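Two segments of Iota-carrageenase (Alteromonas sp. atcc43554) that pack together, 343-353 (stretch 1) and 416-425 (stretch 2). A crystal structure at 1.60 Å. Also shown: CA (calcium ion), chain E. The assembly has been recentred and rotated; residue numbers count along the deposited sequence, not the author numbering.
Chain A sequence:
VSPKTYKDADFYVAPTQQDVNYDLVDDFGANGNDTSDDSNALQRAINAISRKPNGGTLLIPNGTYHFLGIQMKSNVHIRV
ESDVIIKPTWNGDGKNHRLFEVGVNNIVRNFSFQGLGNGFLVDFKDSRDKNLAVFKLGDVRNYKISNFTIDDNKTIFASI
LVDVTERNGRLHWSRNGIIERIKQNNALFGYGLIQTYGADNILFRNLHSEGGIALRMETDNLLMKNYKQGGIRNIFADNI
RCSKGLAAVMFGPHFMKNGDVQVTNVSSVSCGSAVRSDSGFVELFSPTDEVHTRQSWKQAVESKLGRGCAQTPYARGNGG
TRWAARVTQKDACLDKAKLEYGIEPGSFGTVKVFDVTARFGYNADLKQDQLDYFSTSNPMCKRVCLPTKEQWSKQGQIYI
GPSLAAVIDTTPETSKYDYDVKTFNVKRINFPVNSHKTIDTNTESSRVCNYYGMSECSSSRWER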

# COMPACT_ATOMS: atom_id res chain seq x y z
N ILE A 343 -13.19 -13.04 19.32
CA ILE A 343 -12.54 -12.00 18.49
C ILE A 343 -12.54 -10.67 19.25
O ILE A 343 -13.30 -10.47 20.21
CB ILE A 343 -13.25 -11.79 17.15
CG1 ILE A 343 -14.72 -11.38 17.27
CG2 ILE A 343 -13.23 -13.02 16.25
CD1 ILE A 343 -15.37 -11.11 15.91
N GLU A 344 -11.68 -9.79 18.77
CA GLU A 344 -11.53 -8.45 19.35
C GLU A 344 -10.93 -7.48 18.35
O GLU A 344 -10.25 -7.89 17.40
CB GLU A 344 -10.67 -8.52 20.62
CG GLU A 344 -9.18 -8.36 20.35
CD GLU A 344 -8.39 -8.12 21.64
OE1 GLU A 344 -8.19 -6.91 22.05
OE2 GLU A 344 -7.94 -9.12 22.32
N PRO A 345 -11.17 -6.17 18.53
CA PRO A 345 -10.62 -5.19 17.59
C PRO A 345 -9.11 -5.29 17.43
O PRO A 345 -8.38 -5.49 18.40
CB PRO A 345 -11.07 -3.85 18.19
CG PRO A 345 -11.28 -4.16 19.64
CD PRO A 345 -11.92 -5.51 19.61
N GLY A 346 -8.66 -5.15 16.19
CA GLY A 346 -7.24 -5.22 15.91
C GLY A 346 -6.51 -4.05 16.54
O GLY A 346 -7.12 -3.11 17.04
N SER A 347 -5.18 -4.10 16.51
CA SER A 347 -4.38 -3.05 17.09
C SER A 347 -2.96 -3.10 16.57
O SER A 347 -2.62 -3.93 15.73
CB SER A 347 -4.35 -3.21 18.61
OG SER A 347 -3.77 -4.46 18.96
N PHE A 348 -2.15 -2.17 17.06
CA PHE A 348 -0.74 -2.11 16.73
C PHE A 348 -0.02 -1.97 18.06
O PHE A 348 -0.62 -1.53 19.05
CB PHE A 348 -0.41 -0.91 15.84
CG PHE A 348 -0.72 -1.14 14.39
CD1 PHE A 348 -1.99 -0.86 13.88
CD2 PHE A 348 0.25 -1.66 13.53
CE1 PHE A 348 -2.28 -1.10 12.53
CE2 PHE A 348 -0.03 -1.89 12.19
CZ PHE A 348 -1.30 -1.61 11.69
N GLY A 349 1.24 -2.35 18.10
CA GLY A 349 2.01 -2.25 19.32
C GLY A 349 2.51 -0.84 19.51
O GLY A 349 1.73 0.12 19.51
N THR A 350 3.82 -0.70 19.67
CA THR A 350 4.42 0.61 19.84
C THR A 350 4.57 1.22 18.46
O THR A 350 5.33 0.72 17.63
CB THR A 350 5.79 0.50 20.52
OG1 THR A 350 5.62 -0.09 21.82
CG2 THR A 350 6.44 1.87 20.67
N VAL A 351 3.84 2.30 18.22
CA VAL A 351 3.90 2.99 16.93
C VAL A 351 4.31 4.44 17.13
O VAL A 351 3.69 5.18 17.89
CB VAL A 351 2.53 2.98 16.22
CG1 VAL A 351 2.61 3.79 14.93
CG2 VAL A 351 2.10 1.55 15.93
N LYS A 352 5.38 4.83 16.44
CA LYS A 352 5.87 6.19 16.51
C LYS A 352 6.14 6.69 15.10
O LYS A 352 6.74 5.98 14.29
CB LYS A 352 7.15 6.27 17.34
CG LYS A 352 6.94 5.89 18.79
CD LYS A 352 8.22 6.07 19.60
CE LYS A 352 8.02 5.59 21.03
NZ LYS A 352 9.27 5.74 21.83
N VAL A 353 5.67 7.89 14.82
CA VAL A 353 5.85 8.52 13.52
C VAL A 353 6.54 9.86 13.77
O VAL A 353 5.97 10.75 14.40
CB VAL A 353 4.49 8.77 12.83
CG1 VAL A 353 4.70 9.37 11.46
CG2 VAL A 353 3.71 7.46 12.74
N LYS A 416 -10.68 0.23 26.28
CA LYS A 416 -9.75 -0.81 26.68
C LYS A 416 -9.18 -1.39 25.40
O LYS A 416 -8.08 -1.94 25.38
CB LYS A 416 -10.49 -1.91 27.46
N TYR A 417 -9.94 -1.23 24.32
CA TYR A 417 -9.53 -1.71 23.00
C TYR A 417 -9.12 -0.49 22.20
O TYR A 417 -9.94 0.12 21.50
CB TYR A 417 -10.67 -2.42 22.29
CG TYR A 417 -11.30 -3.54 23.09
CD1 TYR A 417 -12.27 -3.27 24.05
CD2 TYR A 417 -10.93 -4.86 22.87
CE1 TYR A 417 -12.86 -4.30 24.78
CE2 TYR A 417 -11.50 -5.90 23.60
CZ TYR A 417 -12.47 -5.61 24.55
OH TYR A 417 -13.04 -6.63 25.28
N ASP A 418 -7.85 -0.12 22.30
CA ASP A 418 -7.33 1.03 21.58
C ASP A 418 -5.82 0.91 21.45
O ASP A 418 -5.17 0.22 22.24
CB ASP A 418 -7.67 2.31 22.36
CG ASP A 418 -7.11 3.56 21.70
OD1 ASP A 418 -7.42 3.79 20.51
OD2 ASP A 418 -6.38 4.32 22.37
N TYR A 419 -5.28 1.55 20.43
CA TYR A 419 -3.84 1.54 20.24
C TYR A 419 -3.47 2.98 19.94
O TYR A 419 -4.33 3.78 19.56
CB TYR A 419 -3.42 0.60 19.09
CG TYR A 419 -3.84 1.03 17.71
CD1 TYR A 419 -5.12 0.77 17.22
CD2 TYR A 419 -2.94 1.69 16.87
CE1 TYR A 419 -5.49 1.16 15.93
CE2 TYR A 419 -3.29 2.08 15.59
CZ TYR A 419 -4.57 1.82 15.12
OH TYR A 419 -4.92 2.22 13.86
N ASP A 420 -2.20 3.32 20.12
CA ASP A 420 -1.78 4.69 19.88
C ASP A 420 -0.70 4.84 18.84
O ASP A 420 0.29 4.11 18.82
CB ASP A 420 -1.30 5.33 21.18
CG ASP A 420 -2.36 5.33 22.26
OD1 ASP A 420 -3.53 5.66 21.96
OD2 ASP A 420 -2.01 5.01 23.42
N VAL A 421 -0.91 5.81 17.96
CA VAL A 421 0.07 6.12 16.93
C VAL A 421 0.59 7.47 17.38
O VAL A 421 -0.05 8.50 17.17
CB VAL A 421 -0.60 6.24 15.54
CG1 VAL A 421 0.42 6.74 14.52
CG2 VAL A 421 -1.15 4.89 15.11
N LYS A 422 1.74 7.46 18.04
CA LYS A 422 2.34 8.69 18.54
C LYS A 422 3.04 9.44 17.42
O LYS A 422 3.86 8.86 16.71
CB LYS A 422 3.33 8.38 19.67
CG LYS A 422 2.69 7.75 20.91
CD LYS A 422 3.67 7.72 22.07
CE LYS A 422 3.01 7.30 23.38
NZ LYS A 422 3.17 5.85 23.68
N THR A 423 2.71 10.71 17.26
CA THR A 423 3.33 11.52 16.22
C THR A 423 4.22 12.58 16.86
O THR A 423 3.90 13.12 17.92
CB THR A 423 2.26 12.21 15.35
OG1 THR A 423 1.46 13.07 16.17
CG2 THR A 423 1.38 11.18 14.69
N PHE A 424 5.33 12.87 16.20
CA PHE A 424 6.28 13.86 16.69
C PHE A 424 6.64 14.85 15.58
O PHE A 424 6.74 14.47 14.41
CB PHE A 424 7.56 13.19 17.19
CG PHE A 424 7.33 12.16 18.26
CD1 PHE A 424 6.88 10.89 17.94
CD2 PHE A 424 7.56 12.47 19.60
CE1 PHE A 424 6.67 9.93 18.93
CE2 PHE A 424 7.35 11.52 20.60
CZ PHE A 424 6.91 10.25 20.26
N ASN A 425 6.82 16.11 15.96
CA ASN A 425 7.18 17.16 15.02
C ASN A 425 6.27 17.19 13.80
O ASN A 425 6.71 16.99 12.66
CB ASN A 425 8.64 16.98 14.60
CG ASN A 425 9.14 18.11 13.71
OD1 ASN A 425 8.77 19.27 13.88
ND2 ASN A 425 10.01 17.77 12.76
CA CA E . -5.46 5.73 20.44
O HOH W 1 -0.54 1.00 20.88
O HOH W 2 2.19 3.16 20.36
O HOH W 3 -3.82 7.25 19.26

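The two stretches run side by side in the same direction, at first as loops that meet through side chains and then as neighbouring parallel strands joined through their backbones. Together they bury 656 Å² of surface.

At the strand end, three hydrogen bonds follow the staggered pattern of parallel pairing. Lys-422 N donates to Val-351 O at 3.0 Å, Val-353 N donates to Lys-422 O at 2.8 Å, and Phe-424 N donates to Val-353 O at 2.9 Å. The chains lie close enough for CA-H...O contacts as well: Lys-352 CA approaches Lys-422 O at 3.3 Å, and Thr-423 CA lies 3.3 Å from Val-353 O.

Side chains alternate between the two faces of this small sheet. Val-351, Val-353, Val-421 and Thr-423 share one face, where Val-421 CG1 serves as a common knob, 3.7 Å from Val-351 CG1 and 3.8 Å from Val-353 CG2. Beta-branched valines are broad near the backbone, so neighbours on adjacent strands can touch over the face of the sheet. The other face carries Lys-352 and Lys-422, whose aliphatic stems rise from the sheet, Lys-352 fully extended beyond CB, and carry the amines away from the backbone pairing. The end of Phe-424 comes back toward stretch 1, bringing CE1 within 4.0 Å of Lys-352 CB, so that a flat ring meets the base of a lysine stem.

Before the strands, where the backbones are farther apart, aromatic side chains fill the gap. Tyr-419, buried and pointing toward stretch 1, is the largest contributor by covered area. Phe-348 CD1 sits over one face of its ring, 3.6 Å from Tyr-419 CE2; the ring planes are inclined at 50°, an oblique pairing. Ser-347 meets the ring with its backbone, CA lying 3.9 Å from Tyr-419 CD1, while its hydroxyl turns away. The Tyr-419 hydroxyl is hydrogen-bonded elsewhere in the structure, which pays the polar cost of burial.

Farther back, toward the start of both stretches, Pro-345 presses its compact ring against the root of Tyr-417, with Pro-345 CG 3.2 Å from Tyr-417 CB, while Glu-344 OE1 lies at the edge of the tyrosine ring, 3.5 Å from Tyr-417 CD2. The slightly positive C-H groups of that edge suit a carboxylate oxygen, and the Tyr-417 hydroxyl is hydrogen-bonded elsewhere in the structure.

Between loop and strand, water fills what side chains do not. One water links Gly-349 O to Asp-420 N; a second joins Gly-349 O and Val-351 N to Asp-420 O. On stretch 2, calcium binds Tyr-419 O at 2.4 Å and Asp-420 OD1 at 2.5 Å, and both carboxylate oxygens of Asp-418, tying together the backbone segment that presents Tyr-419.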